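Local coordinates for aldehyde dehydrogenase (PDB 5KF0), which probably oxidises aldehydes to carboxylic acids with a nicotinamide cofactor, as other aldehyde dehydrogenases do, and binds NADPH in the crystal, at residues A[142-146]-A[480-484]; A[146-152]-A[474-480]; A[61-66]-A[178-182]. One frame throughout, in Å; residues are numbered along the deposited sequence.

Contact 1 (A[142-146]-A[480-484]); sequences GYTGY and MVVRR
Tyr143 and Arg483 meet as an antiparallel non-hydrogen-bonded pair, and their side chains lie against each other. The Arg483 chain is extended and runs over one face of the phenol. Arg483 CG sits 3.7 Å from the centroid of the Tyr143 ring, a CH-pi contact. Further out, the guanidinium plane lies 22° from the ring plane, with Tyr143 OH over its centre. The angles from this hydroxyl to NE and NH1 are too poor for hydrogen bonds. Tyr143 OH bonds instead to Asp443 of the second subunit, and Arg483 NH1 to Tyr276 of the same subunit. Val481 CG1 touches the edge of the Tyr143 ring at CD1, 3.6 Å away. On the other face of the sheet, Tyr146 CD2 meets Met480 CE at 3.9 Å, and Tyr146 CE2 meets Val482 CG2. Met480 extends to SD and then bends (chi3 60°), which brings CE back to the ring.

Backbone bonds link the strands. Met480 N to Tyr146 O is 2.7 Å and Val482 N to Thr144 O is 2.9 Å. Arg484 N continues the pairing to Gly142 O. One water donates to both Thr144 OG1 and Val482 O.

Strand 475-483 also pairs in parallel with a strand of the second subunit. This is consistent with the oligomerisation arm of aldehyde dehydrogenases: backbone bonds join its strands, while Tyr143 and Arg483 turn their polar ends to a neighbouring chain.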
loop_
_atom_site.group_PDB
_atom_site.type_symbol
_atom_site.label_atom_id
_atom_site.label_comp_id
_atom_site.label_asym_id
_atom_site.label_seq_id
_atom_site.Cartn_x
_atom_site.Cartn_y
_atom_site.Cartn_z
ATOM N N GLY A 142 -15.817 11.209 -14.433
ATOM C CA GLY A 142 -15.478 10.434 -15.609
ATOM C C GLY A 142 -13.998 10.241 -15.857
ATOM O O GLY A 142 -13.636 9.592 -16.851
ATOM N N TYR A 143 -13.125 10.780 -15.003
ATOM C CA TYR A 143 -11.684 10.584 -15.133
ATOM C C TYR A 143 -11.186 9.550 -14.126
ATOM O O TYR A 143 -11.643 9.517 -12.981
ATOM C CB TYR A 143 -10.927 11.894 -14.898
ATOM C CG TYR A 143 -11.163 13.018 -15.889
ATOM C CD1 TYR A 143 -10.233 13.305 -16.890
ATOM C CD2 TYR A 143 -12.289 13.828 -15.788
ATOM C CE1 TYR A 143 -10.431 14.360 -17.771
ATOM C CE2 TYR A 143 -12.503 14.871 -16.672
ATOM C CZ TYR A 143 -11.570 15.141 -17.652
ATOM O OH TYR A 143 -11.796 16.205 -18.497
ATOM N N THR A 144 -10.212 8.737 -14.548
ATOM C CA THR A 144 -9.537 7.762 -13.696
ATOM C C THR A 144 -8.041 7.807 -13.976
ATOM O O THR A 144 -7.616 8.013 -15.120
ATOM C CB THR A 144 -10.053 6.332 -13.953
ATOM O OG1 THR A 144 -11.474 6.295 -13.805
ATOM C CG2 THR A 144 -9.401 5.312 -12.990
ATOM N N GLY A 145 -7.240 7.588 -12.938
ATOM C CA GLY A 145 -5.787 7.601 -13.054
ATOM C C GLY A 145 -5.216 6.194 -12.963
ATOM O O GLY A 145 -5.721 5.352 -12.208
ATOM N N TYR A 146 -4.158 5.953 -13.734
ATOM C CA TYR A 146 -3.400 4.706 -13.698
ATOM C C TYR A 146 -1.926 5.060 -13.649
ATOM O O TYR A 146 -1.474 5.907 -14.426
ATOM C CB TYR A 146 -3.678 3.846 -14.944
ATOM C CG TYR A 146 -5.138 3.524 -15.138
ATOM C CD1 TYR A 146 -5.671 2.337 -14.650
ATOM C CD2 TYR A 146 -5.985 4.407 -15.799
ATOM C CE1 TYR A 146 -7.007 2.041 -14.807
ATOM C CE2 TYR A 146 -7.330 4.120 -15.963
ATOM C CZ TYR A 146 -7.832 2.926 -15.465
ATOM O OH TYR A 146 -9.169 2.625 -15.621
ATOM N N MET A 480 -1.269 7.812 -16.347
ATOM C CA MET A 480 -2.203 7.846 -17.461
ATOM C C MET A 480 -3.566 8.224 -16.902
ATOM O O MET A 480 -4.111 7.505 -16.052
ATOM C CB MET A 480 -2.273 6.502 -18.199
ATOM C CG MET A 480 -3.272 6.533 -19.353
ATOM S SD MET A 480 -3.289 4.994 -20.311
ATOM C CE MET A 480 -3.745 3.876 -19.001
ATOM N N VAL A 481 -4.110 9.344 -17.372
ATOM C CA VAL A 481 -5.467 9.770 -17.041
ATOM C C VAL A 481 -6.361 9.371 -18.200
ATOM O O VAL A 481 -6.111 9.772 -19.340
ATOM C CB VAL A 481 -5.536 11.290 -16.812
ATOM C CG1 VAL A 481 -6.982 11.724 -16.542
ATOM C CG2 VAL A 481 -4.601 11.701 -15.673
ATOM N N VAL A 482 -7.408 8.596 -17.930
ATOM C CA VAL A 482 -8.356 8.206 -18.967
ATOM C C VAL A 482 -9.672 8.927 -18.711
ATOM O O VAL A 482 -10.247 8.807 -17.621
ATOM C CB VAL A 482 -8.565 6.687 -18.994
ATOM C CG1 VAL A 482 -9.606 6.319 -20.050
ATOM C CG2 VAL A 482 -7.232 5.984 -19.266
ATOM N N ARG A 483 -10.168 9.652 -19.709
ATOM C CA ARG A 483 -11.469 10.300 -19.583
ATOM C C ARG A 483 -12.525 9.466 -20.292
ATOM O O ARG A 483 -12.372 9.133 -21.473
ATOM C CB ARG A 483 -11.489 11.717 -20.159
ATOM C CG ARG A 483 -12.809 12.423 -19.794
ATOM C CD ARG A 483 -13.015 13.754 -20.494
ATOM N NE ARG A 483 -14.051 14.534 -19.802
ATOM C CZ ARG A 483 -14.361 15.801 -20.069
ATOM N NH1 ARG A 483 -13.745 16.465 -21.044
ATOM N NH2 ARG A 483 -15.293 16.414 -19.350
ATOM N N ARG A 484 -13.594 9.148 -19.569
ATOM C CA ARG A 484 -14.799 8.566 -20.139
ATOM C C ARG A 484 -15.886 9.630 -20.140
ATOM O O ARG A 484 -16.091 10.316 -19.129
ATOM C CB ARG A 484 -15.239 7.353 -19.327
ATOM C CG ARG A 484 -14.195 6.266 -19.298
ATOM C CD ARG A 484 -14.620 5.145 -18.389
ATOM N NE ARG A 484 -15.768 4.418 -18.927
ATOM C CZ ARG A 484 -16.439 3.506 -18.235
ATOM N NH1 ARG A 484 -16.070 3.232 -16.990
ATOM N NH2 ARG A 484 -17.472 2.872 -18.778
HETATM O O HOH W 1 -12.274 6.860 -16.446
#

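Contact 2 (A[146-152]-A[474-480]); sequences YTRRVPI and MTEPRLM
Arg149 reaches back to Thr475 and grips its hydroxyl side-on. Arg149 NE lies 2.9 Å from Thr475 OG1. Arg149 NH2 lies 3.1 Å from the same Thr475 OG1. The oxygen sits in the guanidinium plane, at its edge. The side chain gets there by bending at chi2 (-66°) and chi3 (-59°). Pro477 N and CD lie over one face of this guanidinium, with Pro477 CD 3.6 Å from Arg149 NH1.

On the opposite face of the sheet Val150 packs against Arg478. In one of the two conformers of Val150, its CG2 sits over the centre of the Arg478 guanidinium. Arg148 and Arg478 run side by side here.

Within this chain, these residues belong to three antiparallel strands with 143-151 in the middle; the sheet runs on into the second subunit. Val150 N bonds to Glu476 O at 2.9 Å, and Glu476 N returns to Val150 O. Arg478 N bonds to Arg148 O, while the reverse bond is weak. The pairing ends where Ile152 N meets Met474 O at 2.9 Å, from above the carbonyl plane.

Further out, Thr475 OG1 is also bonded to Ile471 O in helix 467-473, and Thr147 OG1 to Glu130 N on strand 129-133. The second subunit pairs with several of the charged side chains: its Asp432 forms a salt bridge with Arg148, its Arg464 forms one with Glu476, and its Trp431 O accepts from Arg478 NH1.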
loop_
_atom_site.group_PDB
_atom_site.type_symbol
_atom_site.label_atom_id
_atom_site.label_comp_id
_atom_site.label_asym_id
_atom_site.label_seq_id
_atom_site.Cartn_x
_atom_site.Cartn_y
_atom_site.Cartn_z
ATOM N N TYR A 146 -4.158 5.953 -13.734
ATOM C CA TYR A 146 -3.400 4.706 -13.698
ATOM C C TYR A 146 -1.926 5.060 -13.649
ATOM O O TYR A 146 -1.474 5.907 -14.426
ATOM C CB TYR A 146 -3.678 3.846 -14.944
ATOM C CG TYR A 146 -5.138 3.524 -15.138
ATOM C CD1 TYR A 146 -5.671 2.337 -14.650
ATOM C CD2 TYR A 146 -5.985 4.407 -15.799
ATOM C CE1 TYR A 146 -7.007 2.041 -14.807
ATOM C CE2 TYR A 146 -7.330 4.120 -15.963
ATOM C CZ TYR A 146 -7.832 2.926 -15.465
ATOM O OH TYR A 146 -9.169 2.625 -15.621
ATOM N N THR A 147 -1.168 4.416 -12.764
ATOM C CA THR A 147 0.244 4.748 -12.635
ATOM C C THR A 147 1.130 3.541 -12.916
ATOM O O THR A 147 0.730 2.382 -12.763
ATOM C CB THR A 147 0.592 5.300 -11.249
ATOM O OG1 THR A 147 0.580 4.238 -10.275
ATOM C CG2 THR A 147 -0.388 6.404 -10.837
ATOM N N ARG A 148 2.364 3.854 -13.306
ATOM C CA ARG A 148 3.425 2.874 -13.516
ATOM C C ARG A 148 4.746 3.553 -13.182
ATOM O O ARG A 148 4.837 4.783 -13.150
ATOM C CB ARG A 148 3.449 2.355 -14.961
ATOM C CG ARG A 148 3.863 3.438 -15.972
ATOM C CD ARG A 148 3.547 3.056 -17.410
ATOM N NE ARG A 148 4.457 2.048 -17.956
ATOM C CZ ARG A 148 4.379 1.586 -19.201
ATOM N NH1 ARG A 148 3.429 2.028 -20.025
ATOM N NH2 ARG A 148 5.244 0.676 -19.623
ATOM N N ARG A 149 5.776 2.743 -12.938
ATOM C CA ARG A 149 7.121 3.252 -12.698
ATOM C C ARG A 149 7.970 2.956 -13.928
ATOM O O ARG A 149 8.162 1.786 -14.276
ATOM C CB ARG A 149 7.742 2.600 -11.464
ATOM C CG ARG A 149 6.878 2.674 -10.224
ATOM C CD ARG A 149 6.702 4.083 -9.732
ATOM N NE ARG A 149 7.967 4.733 -9.398
ATOM C CZ ARG A 149 8.044 5.906 -8.780
ATOM N NH1 ARG A 149 6.926 6.535 -8.422
ATOM N NH2 ARG A 149 9.219 6.453 -8.512
ATOM N N VAL A 150 8.451 4.003 -14.591
ATOM C CA VAL A 150 9.271 3.890 -15.799
ATOM C C VAL A 150 10.735 4.039 -15.395
ATOM O O VAL A 150 11.046 4.913 -14.578
ATOM C CB VAL A 150 8.866 4.959 -16.832
ATOM C CG1 VAL A 150 9.734 4.876 -18.091
ATOM C CG2 VAL A 150 7.385 4.817 -17.191
ATOM N N PRO A 151 11.663 3.245 -15.920
ATOM C CA PRO A 151 13.075 3.454 -15.574
ATOM C C PRO A 151 13.478 4.896 -15.853
ATOM O O PRO A 151 13.072 5.487 -16.857
ATOM C CB PRO A 151 13.828 2.478 -16.488
ATOM C CG PRO A 151 12.833 1.541 -17.022
ATOM C CD PRO A 151 11.461 2.132 -16.868
ATOM N N ILE A 152 14.275 5.472 -14.948
ATOM C CA ILE A 152 14.611 6.891 -15.066
ATOM C C ILE A 152 15.547 7.155 -16.242
ATOM O O ILE A 152 15.560 8.264 -16.793
ATOM C CB ILE A 152 15.200 7.415 -13.743
ATOM C CG1 ILE A 152 15.204 8.946 -13.716
ATOM C CG2 ILE A 152 16.598 6.829 -13.497
ATOM C CD1 ILE A 152 15.496 9.516 -12.321
ATOM N N MET A 474 15.152 5.242 -8.895
ATOM C CA MET A 474 15.590 4.879 -10.233
ATOM C C MET A 474 14.436 4.785 -11.216
ATOM O O MET A 474 14.623 4.293 -12.334
ATOM C CB MET A 474 16.352 3.556 -10.191
ATOM C CG MET A 474 17.623 3.662 -9.368
ATOM S SD MET A 474 18.482 2.092 -9.191
ATOM C CE MET A 474 19.664 2.589 -7.944
ATOM N N THR A 475 13.254 5.258 -10.830
ATOM C CA THR A 475 12.119 5.276 -11.738
ATOM C C THR A 475 11.421 6.625 -11.656
ATOM O O THR A 475 11.501 7.330 -10.642
ATOM C CB THR A 475 11.102 4.162 -11.419
ATOM O OG1 THR A 475 10.725 4.215 -10.035
ATOM C CG2 THR A 475 11.672 2.780 -11.737
ATOM N N GLU A 476 10.734 6.970 -12.750
ATOM C CA GLU A 476 9.819 8.099 -12.774
ATOM C C GLU A 476 8.399 7.580 -12.797
ATOM O O GLU A 476 8.095 6.702 -13.608
ATOM C CB GLU A 476 10.043 8.980 -14.010
ATOM C CG GLU A 476 11.260 9.909 -13.910
ATOM C CD GLU A 476 10.998 11.124 -13.049
ATOM O OE1 GLU A 476 11.920 11.956 -12.896
ATOM O OE2 GLU A 476 9.873 11.254 -12.521
ATOM N N PRO A 477 7.494 8.095 -11.973
ATOM C CA PRO A 477 6.083 7.741 -12.158
ATOM C C PRO A 477 5.575 8.300 -13.479
ATOM O O PRO A 477 5.915 9.420 -13.877
ATOM C CB PRO A 477 5.375 8.402 -10.968
ATOM C CG PRO A 477 6.295 9.466 -10.507
ATOM C CD PRO A 477 7.702 9.053 -10.877
ATOM N N ARG A 478 4.767 7.506 -14.178
ATOM C CA ARG A 478 4.099 8.006 -15.375
ATOM C C ARG A 478 2.610 7.743 -15.217
ATOM O O ARG A 478 2.173 6.585 -15.186
ATOM C CB ARG A 478 4.643 7.368 -16.656
ATOM C CG ARG A 478 4.124 8.099 -17.900
ATOM C CD ARG A 478 4.790 7.602 -19.174
ATOM N NE ARG A 478 6.214 7.924 -19.207
ATOM C CZ ARG A 478 7.078 7.325 -20.020
ATOM N NH1 ARG A 478 6.650 6.355 -20.831
ATOM N NH2 ARG A 478 8.362 7.678 -20.018
ATOM N N LEU A 479 1.856 8.825 -15.067
ATOM C CA LEU A 479 0.416 8.763 -14.887
ATOM C C LEU A 479 -0.264 8.678 -16.242
ATOM O O LEU A 479 0.116 9.383 -17.178
ATOM C CB LEU A 479 -0.059 10.017 -14.147
ATOM C CG LEU A 479 -1.566 10.208 -13.968
ATOM C CD1 LEU A 479 -2.106 9.164 -12.980
ATOM C CD2 LEU A 479 -1.825 11.644 -13.482
ATOM N N MET A 480 -1.269 7.812 -16.347
ATOM C CA MET A 480 -2.203 7.846 -17.461
ATOM C C MET A 480 -3.566 8.224 -16.902
ATOM O O MET A 480 -4.111 7.505 -16.052
ATOM C CB MET A 480 -2.273 6.502 -18.199
ATOM C CG MET A 480 -3.272 6.533 -19.353
ATOM S SD MET A 480 -3.289 4.994 -20.311
ATOM C CE MET A 480 -3.745 3.876 -19.001
#

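Contact 3 (A[61-66]-A[178-182]); sequences AVKPMR and AGCPF
A Schellman motif ends helix 164-178, and the turn that follows packs against the short helix 62-67. Gly179 is the C-prime residue of the motif. Its positive phi (90°) is a backbone shape that calls for glycine. Cys180 N closes the turn on Ala175 O, and Gly179 N bonds to Leu176 O. The chain then enters strand 182-185, so the contact lies at a helix-to-strand connection, beside the parallel strands 211-213, 182-185 and 155-158 of one sheet.

Pro181 carries the apolar contact. Its CG meets three residues of segment 61-66. Ala61 CB, Val62 CG2 and Met65 CG each lie 4.0 Å from Pro181 CG. The ring also sits against the backbone, with Pro181 CG 3.8 Å from Ala61 C. Val62 crosses the proline at about a right angle, while Met65 slides past it in the opposite direction.

Met65 covers the turn itself. Met65 CB is 3.3 Å from Gly179 O. The side chain folds at chi2 (-62°) and chi3 (-67°), which lays Met65 CE against the glycine backbone, 3.9 Å from Gly179 C. Pro207 and Ala210 also touch this methionine.

The two backbones are joined through one water. It donates to Val62 O and to Gly179 O, at 2.8 Å each. Val62 O also accepts from Arg66 N within the helix. Arg66 turns its end away from the turn and, in one of its two conformers, forms a salt bridge with Glu433 of the second subunit.

The side-chain contacts are mostly carbon to carbon, and the water supplies the polar link. Between two carbonyl oxygens, which are both acceptors, its two protons allow a bridge that the oxygens could not make directly.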
loop_
_atom_site.group_PDB
_atom_site.type_symbol
_atom_site.label_atom_id
_atom_site.label_comp_id
_atom_site.label_asym_id
_atom_site.label_seq_id
_atom_site.Cartn_x
_atom_site.Cartn_y
_atom_site.Cartn_z
ATOM N N ALA A 61 20.924 1.858 -24.787
ATOM C CA ALA A 61 20.295 0.717 -24.128
ATOM C C ALA A 61 19.011 1.065 -23.386
ATOM O O ALA A 61 18.376 0.159 -22.839
ATOM C CB ALA A 61 21.276 0.066 -23.141
ATOM N N VAL A 62 18.614 2.340 -23.336
ATOM C CA VAL A 62 17.456 2.738 -22.531
ATOM C C VAL A 62 16.190 2.012 -22.986
ATOM O O VAL A 62 15.473 1.412 -22.176
ATOM C CB VAL A 62 17.285 4.265 -22.571
ATOM C CG1 VAL A 62 15.911 4.658 -22.028
ATOM C CG2 VAL A 62 18.394 4.908 -21.741
ATOM N N LYS A 63 15.885 2.065 -24.283
ATOM C CA LYS A 63 14.645 1.438 -24.741
ATOM C C LYS A 63 14.710 -0.083 -24.617
ATOM O O LYS A 63 13.757 -0.678 -24.080
ATOM C CB LYS A 63 14.316 1.904 -26.164
ATOM C CG LYS A 63 12.991 1.375 -26.697
ATOM C CD LYS A 63 12.573 2.154 -27.947
ATOM C CE LYS A 63 11.848 1.272 -28.951
ATOM N NZ LYS A 63 10.502 0.871 -28.468
ATOM N N PRO A 64 15.786 -0.764 -25.028
ATOM C CA PRO A 64 15.826 -2.223 -24.825
ATOM C C PRO A 64 15.692 -2.643 -23.366
ATOM O O PRO A 64 15.013 -3.637 -23.068
ATOM C CB PRO A 64 17.195 -2.605 -25.405
ATOM C CG PRO A 64 17.462 -1.561 -26.433
ATOM C CD PRO A 64 16.909 -0.297 -25.869
ATOM N N MET A 65 16.319 -1.909 -22.445
ATOM C CA MET A 65 16.178 -2.226 -21.025
ATOM C C MET A 65 14.751 -1.995 -20.551
ATOM O O MET A 65 14.208 -2.798 -19.787
ATOM C CB MET A 65 17.157 -1.390 -20.195
ATOM C CG MET A 65 18.578 -1.895 -20.240
ATOM S SD MET A 65 18.713 -3.567 -19.552
ATOM C CE MET A 65 18.341 -3.278 -17.836
ATOM N N ARG A 66 14.133 -0.897 -20.999
ATOM C CA ARG A 66 12.759 -0.591 -20.612
ATOM C C ARG A 66 11.784 -1.656 -21.108
ATOM O O ARG A 66 10.751 -1.902 -20.474
ATOM C CB ARG A 66 12.371 0.786 -21.157
ATOM C CG ARG A 66 10.959 1.229 -20.827
ATOM C CD ARG A 66 10.656 2.622 -21.378
ATOM N NE ARG A 66 10.281 2.622 -22.794
ATOM C CZ ARG A 66 10.945 3.264 -23.752
ATOM N NH1 ARG A 66 12.040 3.962 -23.460
ATOM N NH2 ARG A 66 10.512 3.212 -25.004
ATOM N N ALA A 178 14.768 -2.348 -11.863
ATOM C CA ALA A 178 13.990 -1.223 -12.375
ATOM C C ALA A 178 14.087 -1.070 -13.883
ATOM O O ALA A 178 13.242 -0.390 -14.472
ATOM C CB ALA A 178 14.448 0.085 -11.724
ATOM N N GLY A 179 15.095 -1.665 -14.514
ATOM C CA GLY A 179 15.261 -1.545 -15.947
ATOM C C GLY A 179 16.108 -0.382 -16.409
ATOM O O GLY A 179 15.911 0.105 -17.528
ATOM N N CYS A 180 17.085 0.073 -15.584
ATOM C CA CYS A 180 17.958 1.203 -15.916
ATOM C C CYS A 180 19.313 0.717 -16.385
ATOM O O CYS A 180 19.957 -0.067 -15.669
ATOM C CB CYS A 180 18.182 2.096 -14.702
ATOM S SG CYS A 180 16.765 2.998 -14.129
ATOM N N PRO A 181 19.805 1.188 -17.531
ATOM C CA PRO A 181 21.237 1.058 -17.817
ATOM C C PRO A 181 22.030 1.862 -16.796
ATOM O O PRO A 181 21.564 2.888 -16.287
ATOM C CB PRO A 181 21.380 1.660 -19.224
ATOM C CG PRO A 181 19.961 1.825 -19.748
ATOM C CD PRO A 181 19.126 2.037 -18.520
ATOM N N PHE A 182 23.245 1.400 -16.496
ATOM C CA PHE A 182 24.043 2.107 -15.501
ATOM C C PHE A 182 25.523 2.008 -15.842
ATOM O O PHE A 182 25.972 1.072 -16.511
ATOM C CB PHE A 182 23.801 1.564 -14.081
ATOM C CG PHE A 182 24.293 0.158 -13.880
ATOM C CD1 PHE A 182 25.613 -0.081 -13.494
ATOM C CD2 PHE A 182 23.442 -0.928 -14.088
ATOM C CE1 PHE A 182 26.080 -1.380 -13.313
ATOM C CE2 PHE A 182 23.896 -2.238 -13.908
ATOM C CZ PHE A 182 25.219 -2.464 -13.529
HETATM O O HOH W 2 15.596 2.173 -19.449
#

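Contacts 1 and 2 are successive parts of one strand pair, 143-151 with 475-483, and share Tyr146 and Met480. Contact 1 lies far out, its centre about 41 Å from the centre of the chain, yet is mostly buried because other subunits cover it. Contact 2 leads back to the body of the chain and is partly buried. Contact 3 is buried and joins a helix to a turn. Direct backbone bonds hold the first two, whereas contact 3 relies on apolar packing and a water. Contacts 2 and 3 touch: Pro151 CB lies 3.3 Å from Gly179 O. All three contacts reach the second subunit.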